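Local coordinates for peptidase M16 domain protein (Alicyclobacillus acidocaldarius subsp. acidocaldarius DSM 446, PDB 4XEA) that probably hydrolyses peptide bonds as a metallopeptidase of the M16 family, and holds a nickel ion in this crystal, at residues 276-281 / 352-356; 271-275 / 306-310; 299-305 / 317-321; 280-284 / 335-339. Where two conformers were deposited one is given. Residues are numbered along the deposited sequence.

Interaction 1: residues 276-281 / 352-356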
loop_
_atom_site.group_PDB
_atom_site.type_symbol
_atom_site.label_atom_id
_atom_site.label_comp_id
_atom_site.label_asym_id
_atom_site.label_seq_id
_atom_site.Cartn_x
_atom_site.Cartn_y
_atom_site.Cartn_z
ATOM N N THR A 276 0.068 -9.328 -18.448
ATOM C CA THR A 276 0.823 -9.039 -17.224
ATOM C C THR A 276 2.283 -9.440 -17.498
ATOM O O THR A 276 3.210 -8.663 -17.194
ATOM C CB THR A 276 0.220 -9.771 -16.002
ATOM O OG1 THR A 276 -1.131 -9.326 -15.829
ATOM C CG2 THR A 276 0.980 -9.505 -14.717
ATOM N N ILE A 277 2.472 -10.621 -18.107
ATOM C CA ILE A 277 3.812 -11.120 -18.406
ATOM C C ILE A 277 4.494 -10.234 -19.430
ATOM O O ILE A 277 5.628 -9.810 -19.217
ATOM C CB ILE A 277 3.819 -12.581 -18.911
ATOM C CG1 ILE A 277 3.288 -13.518 -17.835
ATOM C CG2 ILE A 277 5.246 -12.991 -19.302
ATOM C CD1 ILE A 277 2.654 -14.805 -18.385
ATOM N N LEU A 278 3.774 -9.926 -20.513
ATOM C CA LEU A 278 4.330 -9.119 -21.609
ATOM C C LEU A 278 4.763 -7.716 -21.201
ATOM O O LEU A 278 5.848 -7.269 -21.565
ATOM C CB LEU A 278 3.334 -9.060 -22.772
ATOM C CG LEU A 278 3.793 -8.497 -24.107
ATOM C CD1 LEU A 278 5.059 -9.164 -24.600
ATOM C CD2 LEU A 278 2.674 -8.618 -25.148
ATOM N N LEU A 279 3.910 -7.031 -20.456
ATOM C CA LEU A 279 4.212 -5.676 -19.974
ATOM C C LEU A 279 5.393 -5.651 -19.002
ATOM O O LEU A 279 6.190 -4.713 -19.020
ATOM C CB LEU A 279 2.972 -5.043 -19.354
ATOM C CG LEU A 279 1.860 -4.745 -20.349
ATOM C CD1 LEU A 279 0.615 -4.140 -19.621
ATOM C CD2 LEU A 279 2.325 -3.823 -21.494
ATOM N N ASP A 280 5.528 -6.688 -18.182
ATOM C CA ASP A 280 6.693 -6.796 -17.313
ATOM C C ASP A 280 7.971 -6.972 -18.135
ATOM O O ASP A 280 8.993 -6.323 -17.833
ATOM C CB ASP A 280 6.573 -7.933 -16.287
ATOM C CG ASP A 280 7.816 -8.064 -15.435
ATOM O OD1 ASP A 280 8.142 -7.152 -14.632
ATOM O OD2 ASP A 280 8.512 -9.068 -15.605
ATOM N N ALA A 281 7.896 -7.817 -19.176
ATOM C CA ALA A 281 9.051 -8.081 -20.050
ATOM C C ALA A 281 9.441 -6.830 -20.832
ATOM O O ALA A 281 10.620 -6.574 -21.037
ATOM C CB ALA A 281 8.739 -9.260 -21.034
ATOM N N ALA A 352 10.186 -12.864 -17.035
ATOM C CA ALA A 352 8.955 -12.206 -16.714
ATOM C C ALA A 352 7.911 -13.211 -16.219
ATOM O O ALA A 352 7.231 -12.962 -15.197
ATOM C CB ALA A 352 8.419 -11.439 -17.933
ATOM N N ARG A 353 7.733 -14.294 -16.969
ATOM C CA ARG A 353 6.838 -15.372 -16.551
ATOM C C ARG A 353 7.185 -15.839 -15.114
ATOM O O ARG A 353 6.287 -16.015 -14.289
ATOM C CB ARG A 353 6.942 -16.556 -17.501
ATOM C CG ARG A 353 5.955 -17.668 -17.210
ATOM C CD ARG A 353 6.638 -19.046 -17.139
ATOM N NE ARG A 353 7.153 -19.461 -18.435
ATOM C CZ ARG A 353 6.387 -19.837 -19.457
ATOM N NH1 ARG A 353 5.057 -19.875 -19.341
ATOM N NH2 ARG A 353 6.953 -20.192 -20.609
ATOM N N LYS A 354 8.464 -16.008 -14.821
ATOM C CA LYS A 354 8.889 -16.447 -13.477
ATOM C C LYS A 354 8.646 -15.388 -12.380
ATOM O O LYS A 354 8.256 -15.741 -11.267
ATOM C CB LYS A 354 10.362 -16.828 -13.471
ATOM C CG LYS A 354 10.817 -17.504 -12.139
ATOM C CD LYS A 354 12.230 -17.198 -11.785
ATOM C CE LYS A 354 13.149 -18.393 -12.022
ATOM N NZ LYS A 354 12.932 -18.916 -13.391
ATOM N N LYS A 355 8.863 -14.102 -12.689
ATOM C CA LYS A 355 8.505 -13.024 -11.752
ATOM C C LYS A 355 7.016 -13.028 -11.472
ATOM O O LYS A 355 6.601 -12.944 -10.322
ATOM C CB LYS A 355 8.939 -11.639 -12.279
ATOM C CG LYS A 355 8.681 -10.455 -11.299
ATOM C CD LYS A 355 8.784 -9.068 -11.958
ATOM C CE LYS A 355 10.195 -8.648 -12.311
ATOM N NZ LYS A 355 10.199 -7.290 -13.016
ATOM N N ILE A 356 6.200 -13.102 -12.516
ATOM C CA ILE A 356 4.753 -13.006 -12.347
ATOM C C ILE A 356 4.166 -14.287 -11.683
ATOM O O ILE A 356 3.226 -14.206 -10.917
ATOM C CB ILE A 356 4.039 -12.682 -13.676
ATOM C CG1 ILE A 356 4.514 -11.331 -14.275
ATOM C CG2 ILE A 356 2.519 -12.710 -13.502
ATOM C CD1 ILE A 356 4.433 -10.094 -13.361
#

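Interaction 2: residues 271-275 / 306-310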
loop_
_atom_site.group_PDB
_atom_site.type_symbol
_atom_site.label_atom_id
_atom_site.label_comp_id
_atom_site.label_asym_id
_atom_site.label_seq_id
_atom_site.Cartn_x
_atom_site.Cartn_y
_atom_site.Cartn_z
ATOM N N GLN A 271 -6.026 -13.592 -21.601
ATOM C CA GLN A 271 -5.499 -12.365 -22.233
ATOM C C GLN A 271 -4.916 -11.401 -21.173
ATOM O O GLN A 271 -3.875 -10.790 -21.387
ATOM C CB GLN A 271 -6.614 -11.699 -23.019
ATOM C CG GLN A 271 -6.184 -10.556 -23.912
ATOM C CD GLN A 271 -7.296 -10.153 -24.843
ATOM O OE1 GLN A 271 -7.698 -10.928 -25.698
ATOM N NE2 GLN A 271 -7.793 -8.946 -24.686
ATOM N N ASP A 272 -5.602 -11.282 -20.042
ATOM C CA ASP A 272 -5.121 -10.471 -18.899
ATOM C C ASP A 272 -3.773 -11.012 -18.331
ATOM O O ASP A 272 -2.815 -10.250 -18.073
ATOM C CB ASP A 272 -6.215 -10.439 -17.831
ATOM C CG ASP A 272 -6.004 -9.362 -16.758
ATOM O OD1 ASP A 272 -5.376 -8.313 -17.011
ATOM O OD2 ASP A 272 -6.509 -9.583 -15.630
ATOM N N THR A 273 -3.690 -12.329 -18.178
ATOM C CA THR A 273 -2.483 -12.948 -17.661
ATOM C C THR A 273 -1.329 -12.780 -18.640
ATOM O O THR A 273 -0.231 -12.398 -18.252
ATOM C CB THR A 273 -2.702 -14.431 -17.360
ATOM O OG1 THR A 273 -3.763 -14.533 -16.415
ATOM C CG2 THR A 273 -1.459 -15.057 -16.755
ATOM N N ALA A 274 -1.614 -13.013 -19.910
ATOM C CA ALA A 274 -0.634 -12.841 -20.948
ATOM C C ALA A 274 -0.088 -11.391 -20.999
ATOM O O ALA A 274 1.104 -11.190 -21.180
ATOM C CB ALA A 274 -1.216 -13.239 -22.298
HETATM N N MSE A 275 -0.946 -10.398 -20.840
HETATM C CA MSE A 275 -0.471 -9.016 -20.827
HETATM C C MSE A 275 0.386 -8.710 -19.577
HETATM O O MSE A 275 1.317 -7.895 -19.632
HETATM C CB MSE A 275 -1.642 -8.039 -20.930
HETATM C CG MSE A 275 -2.296 -7.990 -22.292
HETATM SE SE MSE A 275 -1.076 -7.550 -23.699
HETATM C CE MSE A 275 -0.701 -5.686 -23.159
ATOM N N ASN A 306 0.324 -0.987 -17.095
ATOM C CA ASN A 306 -0.856 -1.655 -16.562
ATOM C C ASN A 306 -1.823 -2.010 -17.687
ATOM O O ASN A 306 -1.863 -1.343 -18.732
ATOM C CB ASN A 306 -1.582 -0.747 -15.557
ATOM C CG ASN A 306 -0.730 -0.471 -14.276
ATOM O OD1 ASN A 306 -0.195 0.623 -14.100
ATOM N ND2 ASN A 306 -0.566 -1.485 -13.437
ATOM N N TYR A 307 -2.639 -3.033 -17.440
ATOM C CA TYR A 307 -3.618 -3.475 -18.443
ATOM C C TYR A 307 -4.965 -3.582 -17.792
ATOM O O TYR A 307 -5.071 -4.098 -16.664
ATOM C CB TYR A 307 -3.207 -4.858 -18.907
ATOM C CG TYR A 307 -4.061 -5.416 -20.013
ATOM C CD1 TYR A 307 -4.085 -4.828 -21.253
ATOM C CD2 TYR A 307 -4.814 -6.594 -19.831
ATOM C CE1 TYR A 307 -4.887 -5.330 -22.279
ATOM C CE2 TYR A 307 -5.586 -7.128 -20.874
ATOM C CZ TYR A 307 -5.622 -6.507 -22.079
ATOM O OH TYR A 307 -6.390 -7.011 -23.110
ATOM N N GLN A 308 -6.005 -3.178 -18.503
ATOM C CA GLN A 308 -7.357 -3.249 -17.977
ATOM C C GLN A 308 -8.241 -3.936 -19.010
ATOM O O GLN A 308 -8.297 -3.481 -20.132
ATOM C CB GLN A 308 -7.866 -1.834 -17.696
ATOM C CG GLN A 308 -9.263 -1.794 -17.096
ATOM C CD GLN A 308 -9.260 -1.874 -15.571
ATOM O OE1 GLN A 308 -8.562 -1.112 -14.899
ATOM N NE2 GLN A 308 -10.050 -2.799 -15.023
ATOM N N LEU A 309 -8.941 -5.013 -18.626
ATOM C CA LEU A 309 -9.777 -5.778 -19.556
ATOM C C LEU A 309 -11.105 -6.109 -18.884
ATOM O O LEU A 309 -11.147 -6.563 -17.716
ATOM C CB LEU A 309 -9.075 -7.074 -19.991
ATOM C CG LEU A 309 -9.740 -7.918 -21.108
ATOM C CD1 LEU A 309 -10.031 -7.122 -22.382
ATOM C CD2 LEU A 309 -8.846 -9.124 -21.350
ATOM N N SER A 310 -12.167 -5.870 -19.636
ATOM C CA SER A 310 -13.534 -6.043 -19.168
ATOM C C SER A 310 -14.307 -6.708 -20.330
ATOM O O SER A 310 -13.742 -6.956 -21.398
ATOM C CB SER A 310 -14.084 -4.639 -18.877
ATOM O OG SER A 310 -15.306 -4.659 -18.236
HETATM O O HOH W 1 -7.844 -6.223 -16.210
HETATM O O HOH W 2 -5.254 -6.527 -15.175
#

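Interaction 3: residues 299-305 / 317-321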
loop_
_atom_site.group_PDB
_atom_site.type_symbol
_atom_site.label_atom_id
_atom_site.label_comp_id
_atom_site.label_asym_id
_atom_site.label_seq_id
_atom_site.Cartn_x
_atom_site.Cartn_y
_atom_site.Cartn_z
ATOM N N VAL A 299 12.695 8.593 -16.733
ATOM C CA VAL A 299 11.617 8.166 -15.841
ATOM C C VAL A 299 12.078 8.155 -14.373
ATOM O O VAL A 299 13.261 8.326 -14.090
ATOM C CB VAL A 299 11.134 6.729 -16.177
ATOM C CG1 VAL A 299 10.548 6.662 -17.599
ATOM C CG2 VAL A 299 12.272 5.734 -16.013
ATOM N N ASP A 300 11.141 7.947 -13.444
ATOM C CA ASP A 300 11.482 7.627 -12.049
ATOM C C ASP A 300 10.864 6.272 -11.684
ATOM O O ASP A 300 10.290 5.610 -12.547
ATOM C CB ASP A 300 11.087 8.756 -11.063
ATOM C CG ASP A 300 9.592 9.082 -11.071
ATOM O OD1 ASP A 300 8.759 8.181 -11.223
ATOM O OD2 ASP A 300 9.245 10.268 -10.902
ATOM N N LYS A 301 10.988 5.851 -10.426
ATOM C CA LYS A 301 10.468 4.532 -9.995
ATOM C C LYS A 301 8.953 4.370 -9.960
ATOM O O LYS A 301 8.464 3.255 -9.750
ATOM C CB LYS A 301 11.030 4.145 -8.614
ATOM C CG LYS A 301 12.398 3.502 -8.672
ATOM C CD LYS A 301 13.540 4.486 -8.365
ATOM C CE LYS A 301 14.863 3.745 -8.132
ATOM N NZ LYS A 301 16.022 4.658 -7.900
ATOM N N GLY A 302 8.213 5.461 -10.144
ATOM C CA GLY A 302 6.747 5.405 -10.293
ATOM C C GLY A 302 6.276 5.097 -11.720
ATOM O O GLY A 302 5.089 4.967 -11.978
ATOM N N PHE A 303 7.213 4.981 -12.651
ATOM C CA PHE A 303 6.914 4.519 -14.003
ATOM C C PHE A 303 6.212 3.171 -13.919
ATOM O O PHE A 303 6.640 2.321 -13.172
ATOM C CB PHE A 303 8.214 4.354 -14.779
ATOM C CG PHE A 303 8.020 3.968 -16.219
ATOM C CD1 PHE A 303 7.576 4.909 -17.142
ATOM C CD2 PHE A 303 8.299 2.670 -16.657
ATOM C CE1 PHE A 303 7.410 4.579 -18.485
ATOM C CE2 PHE A 303 8.139 2.318 -18.020
ATOM C CZ PHE A 303 7.687 3.273 -18.931
ATOM N N SER A 304 5.155 2.962 -14.696
ATOM C CA SER A 304 4.439 1.681 -14.637
ATOM C C SER A 304 3.713 1.364 -15.938
ATOM O O SER A 304 3.457 2.255 -16.736
ATOM C CB SER A 304 3.430 1.668 -13.482
ATOM O OG SER A 304 2.382 2.561 -13.790
ATOM N N ALA A 305 3.413 0.086 -16.131
ATOM C CA ALA A 305 2.668 -0.398 -17.280
ATOM C C ALA A 305 1.560 -1.272 -16.698
ATOM O O ALA A 305 1.835 -2.168 -15.874
ATOM C CB ALA A 305 3.535 -1.195 -18.182
ATOM N N LEU A 317 -1.993 0.914 -20.566
ATOM C CA LEU A 317 -1.411 2.205 -20.220
ATOM C C LEU A 317 0.011 2.073 -19.703
ATOM O O LEU A 317 0.295 1.219 -18.828
ATOM C CB LEU A 317 -2.172 2.821 -19.061
ATOM C CG LEU A 317 -3.609 3.223 -19.279
ATOM C CD1 LEU A 317 -4.057 3.947 -17.960
ATOM C CD2 LEU A 317 -3.730 4.131 -20.520
ATOM N N VAL A 318 0.897 2.937 -20.185
ATOM C CA VAL A 318 2.276 2.964 -19.734
ATOM C C VAL A 318 2.683 4.409 -19.547
ATOM O O VAL A 318 2.370 5.259 -20.390
ATOM C CB VAL A 318 3.230 2.335 -20.786
ATOM C CG1 VAL A 318 4.707 2.373 -20.310
ATOM C CG2 VAL A 318 2.804 0.900 -21.114
ATOM N N GLY A 319 3.420 4.689 -18.485
ATOM C CA GLY A 319 3.987 6.029 -18.326
ATOM C C GLY A 319 4.174 6.421 -16.886
ATOM O O GLY A 319 4.276 5.572 -16.009
ATOM N N GLY A 320 4.241 7.717 -16.649
ATOM C CA GLY A 320 4.481 8.243 -15.308
ATOM C C GLY A 320 5.121 9.602 -15.488
ATOM O O GLY A 320 4.942 10.250 -16.546
ATOM N N ASN A 321 5.870 10.033 -14.470
ATOM C CA ASN A 321 6.620 11.275 -14.530
ATOM C C ASN A 321 7.681 11.193 -15.636
ATOM O O ASN A 321 8.371 10.172 -15.781
ATOM C CB ASN A 321 7.336 11.564 -13.199
ATOM C CG ASN A 321 6.374 11.854 -12.048
ATOM O OD1 ASN A 321 5.240 12.281 -12.247
ATOM N ND2 ASN A 321 6.850 11.626 -10.823
HETATM O O HOH W 3 8.293 7.850 -14.672
HETATM O O HOH W 4 6.481 8.236 -12.267
HETATM O O HOH W 5 3.013 5.417 -13.340
HETATM O O HOH W 6 0.015 2.720 -15.957
#

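Interaction 4: residues 280-284 / 335-339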
loop_
_atom_site.group_PDB
_atom_site.type_symbol
_atom_site.label_atom_id
_atom_site.label_comp_id
_atom_site.label_asym_id
_atom_site.label_seq_id
_atom_site.Cartn_x
_atom_site.Cartn_y
_atom_site.Cartn_z
ATOM N N ASP A 280 5.528 -6.688 -18.182
ATOM C CA ASP A 280 6.693 -6.796 -17.313
ATOM C C ASP A 280 7.971 -6.972 -18.135
ATOM O O ASP A 280 8.993 -6.323 -17.833
ATOM C CB ASP A 280 6.573 -7.933 -16.287
ATOM C CG ASP A 280 7.816 -8.064 -15.435
ATOM O OD1 ASP A 280 8.142 -7.152 -14.632
ATOM O OD2 ASP A 280 8.512 -9.068 -15.605
ATOM N N ALA A 281 7.896 -7.817 -19.176
ATOM C CA ALA A 281 9.051 -8.081 -20.050
ATOM C C ALA A 281 9.441 -6.830 -20.832
ATOM O O ALA A 281 10.620 -6.574 -21.037
ATOM C CB ALA A 281 8.739 -9.260 -21.034
ATOM N N LEU A 282 8.449 -6.078 -21.297
ATOM C CA LEU A 282 8.697 -4.882 -22.106
ATOM C C LEU A 282 9.142 -3.690 -21.258
ATOM O O LEU A 282 10.027 -2.937 -21.656
ATOM C CB LEU A 282 7.440 -4.487 -22.901
ATOM C CG LEU A 282 7.097 -5.416 -24.085
ATOM C CD1 LEU A 282 5.689 -5.193 -24.633
ATOM C CD2 LEU A 282 8.095 -5.295 -25.227
ATOM N N PHE A 283 8.486 -3.503 -20.106
ATOM C CA PHE A 283 8.553 -2.237 -19.392
ATOM C C PHE A 283 8.868 -2.368 -17.881
ATOM O O PHE A 283 8.989 -1.357 -17.188
ATOM C CB PHE A 283 7.180 -1.569 -19.522
ATOM C CG PHE A 283 6.756 -1.247 -20.929
ATOM C CD1 PHE A 283 7.471 -0.331 -21.692
ATOM C CD2 PHE A 283 5.569 -1.780 -21.463
ATOM C CE1 PHE A 283 7.051 -0.006 -22.982
ATOM C CE2 PHE A 283 5.144 -1.430 -22.733
ATOM C CZ PHE A 283 5.885 -0.547 -23.486
ATOM N N GLY A 284 9.026 -3.590 -17.377
ATOM C CA GLY A 284 9.072 -3.842 -15.937
ATOM C C GLY A 284 10.315 -3.312 -15.278
ATOM O O GLY A 284 11.298 -2.960 -15.969
ATOM N N HIS A 335 11.552 1.267 -29.055
ATOM C CA HIS A 335 11.582 -0.012 -28.367
ATOM C C HIS A 335 10.549 -0.953 -28.984
ATOM O O HIS A 335 10.902 -2.024 -29.461
ATOM C CB HIS A 335 11.335 0.222 -26.863
ATOM C CG HIS A 335 11.403 -1.011 -26.012
ATOM N ND1 HIS A 335 12.426 -1.930 -26.095
ATOM C CD2 HIS A 335 10.597 -1.436 -25.006
ATOM C CE1 HIS A 335 12.229 -2.885 -25.202
ATOM N NE2 HIS A 335 11.131 -2.605 -24.522
ATOM N N LEU A 336 9.282 -0.523 -29.036
ATOM C CA LEU A 336 8.216 -1.353 -29.594
ATOM C C LEU A 336 8.412 -1.651 -31.073
ATOM O O LEU A 336 8.093 -2.747 -31.511
ATOM C CB LEU A 336 6.823 -0.736 -29.352
ATOM C CG LEU A 336 6.425 -0.614 -27.867
ATOM C CD1 LEU A 336 5.049 0.061 -27.719
ATOM C CD2 LEU A 336 6.426 -1.948 -27.137
ATOM N N ALA A 337 8.950 -0.698 -31.832
ATOM C CA ALA A 337 9.196 -0.917 -33.269
ATOM C C ALA A 337 10.232 -2.018 -33.484
ATOM O O ALA A 337 10.137 -2.805 -34.427
ATOM C CB ALA A 337 9.655 0.401 -33.980
ATOM N N ARG A 338 11.226 -2.080 -32.603
ATOM C CA ARG A 338 12.245 -3.137 -32.693
ATOM C C ARG A 338 11.683 -4.504 -32.313
ATOM O O ARG A 338 11.961 -5.492 -32.990
ATOM C CB ARG A 338 13.477 -2.805 -31.856
ATOM C CG ARG A 338 14.501 -1.999 -32.645
ATOM C CD ARG A 338 15.597 -1.465 -31.753
ATOM N NE ARG A 338 15.050 -0.552 -30.748
ATOM C CZ ARG A 338 15.780 0.079 -29.831
ATOM N NH1 ARG A 338 15.174 0.890 -28.957
ATOM N NH2 ARG A 338 17.109 -0.100 -29.787
ATOM N N VAL A 339 10.890 -4.565 -31.245
ATOM C CA VAL A 339 10.290 -5.824 -30.844
ATOM C C VAL A 339 9.291 -6.290 -31.914
ATOM O O VAL A 339 9.147 -7.474 -32.152
ATOM C CB VAL A 339 9.590 -5.715 -29.463
ATOM C CG1 VAL A 339 8.830 -6.993 -29.149
ATOM C CG2 VAL A 339 10.608 -5.370 -28.342
#

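Interaction 1: residues 276-281 / 352-356
Helix 346-363 lies across helix 265-283, the segment axes approaching to 8.7 Å at 118°, and the contact follows one face of each. Ala352 comes first and makes the closest backbone approach: its CA is 5.3 Å from CA of Ala281, a nearness that a methyl side chain permits. Its CB meets Ala281 CB at 3.8 Å, Ile277 CG2 at 3.8 Å and Asp280 OD2 at 3.3 Å. Arg353 offers mainly its backbone and the base of its side chain, with N 3.7 Å from Ile277 CG2; its guanidinium turns away to the carbonyls of Leu394 and Met397 and to Glu350. Lys355 reaches back with a long side chain, and its NZ forms a salt bridge of 2.6 Å with Asp280 OD1. Ile356 closes the segment as a branched apolar filler, its CB 4.3 Å from Ile277 CG1 and its CD1 3.8 Å from Thr276 CG2; Leu394 of helix 387-396 touches both isoleucines. Apolar contact centred on buried Ile277, Ala352 and Ile356 thus holds two helices of the α/β fold together, while the single ion pair adds a short charge link at its margin, where Lys355 NZ is shared between Asp280 and Thr286.

Interaction 2: residues 271-275 / 306-310
This is α/β layer packing: helix 265-283 lies on the five-stranded mixed sheet in the C-terminal half of the chain, over one of its edge strands, 304-309. The helix and strand segments run nearly antiparallel, at 174°, with axes 8.9 Å apart. Tyr307 and Leu309, two residues apart on the strand, both point to the helix, and the tyrosine ring is the main filler. Met275, present as selenomethionine, lays its flexible chain on that ring: CG stands 3.5 Å from the centroid of the Tyr307 ring, almost on the normal, in a CH-pi contact, and SE is 4.9 Å from the same centroid in an oblique Met-aromatic contact. Gln271, one turn earlier, is long enough for its NE2 to donate to Tyr307 OH at 2.9 Å; that hydroxyl also bonds to Glu259. Leu309 packs its CD2 against the Gln271 amide, 3.5 Å from NE2. Asn306 and Gln308 pair their backbones with strand 314-321, whereas Tyr307 O and Leu309 N turn to the outer side, where Asp272, its OD2 held by Tyr377, reaches them through water. Water 1 accepts from Leu309 N at 2.9 Å and donates weakly to Asp272 OD1; water 2 donates to Asp272 OD1 at 2.6 Å and to Tyr307 O at 2.9 Å.

Interaction 3: residues 299-305 / 317-321
The chain enters strand 304-309 and pairs with strand 314-321 as an antiparallel β-hairpin. Ser304 and Gly319 form a hydrogen-bonded pair (Ser304 N to Gly319 O 3.1 Å, Gly319 N to Ser304 O 3.0 Å). Ala305 and Val318 follow as a non-hydrogen-bonded pair, Ala305 CB lying 3.7 Å from Val318 CG2. Beyond these, backbone bonds join Val318 to Val255, Gly320 to Leu253 and Leu317 to Asn306. Before the strand, a type I turn joins Phe303 N to Asp300 O (3.1 Å). Asp300 suits this corner because its carboxylate has two oxygens to offer: OD1 accepts from Gly302 N at 3.0 Å, making an Asx turn, and OD2 from Asn321 ND2 at 2.8 Å. Water 4 links Asp300 OD1 to Asn321 N, and water 3 links Asp300 N to Asn321 O. Water 5 donates to Gly302 O and Gly319 O and hydrogen-bonds Ser304 OG, which also bonds Asn306 OD1 and water 6. Gly319 and Gly320 adopt backbone angles that call for glycine. The Phe303 ring reaches Val318, CZ to CG1 at 3.4 Å. Direct pairing therefore gives way to carboxylate and water bridges at the hairpin's open end, serving the polar groups of Asp300, Gly302 and Asn321.

Interaction 4: residues 280-284 / 335-339
The C-terminal part of helix 265-283 meets helix 325-342 in a mostly apolar helix-helix contact, in the C-terminal α/β half of the chain, within the range of the M16 inactive-domain family. Helix 265-283 packs on the five-stranded sheet, and helix 325-342 follows that sheet's strand 314-321 in the chain; Phe406 of helix 399-409 touches Leu282, Leu336 and Val339, adding to the apolar cluster. Leucines suit this gap because they extend: although the CA atoms of Leu282 and Leu336 stand 8.3 Å apart, Leu282 CD1 and Leu336 CD2 come to 4.2 Å. The broader Phe283 reaches the same leucine, its CZ 3.9 Å from Leu336 CD2. His335 brings the one polar link. Its NE2 donates to Leu282 O at 3.1 Å, serving a carbonyl toward the helix's C-terminal end, while its ring stacks with Phe289. Gly284 follows, and a CB there would clash with Asp280 OD1, so glycine fits. One turn beyond His335, Val339 points to the first helix and sets its CG2 4.0 Å from Leu282 CD2.

All four contacts lie around the five-stranded mixed sheet of the C-terminal half, away from the nickel ligands His61, His65 and Glu136. Helix 265-283 unites three of them: interactions 2, 1 and 4 follow one another along it. Centre to centre, interactions 1 and 2 are about 12 Å apart, and interactions 1 and 4 about 11 Å apart. Interaction 3, its centre about 17 Å from that of interaction 2, builds the β-hairpin on which the helix packs; Leu279 and Phe283 rest on Ala305, and Phe283 also on Val318. Along the chain, interaction 3 is nested within the loops closed by 1 and 4, while 2 crosses the others. Helix 265-283 thus ties the sheet to helices 325-342 and 346-363, joining successive elements into one compact α/β unit.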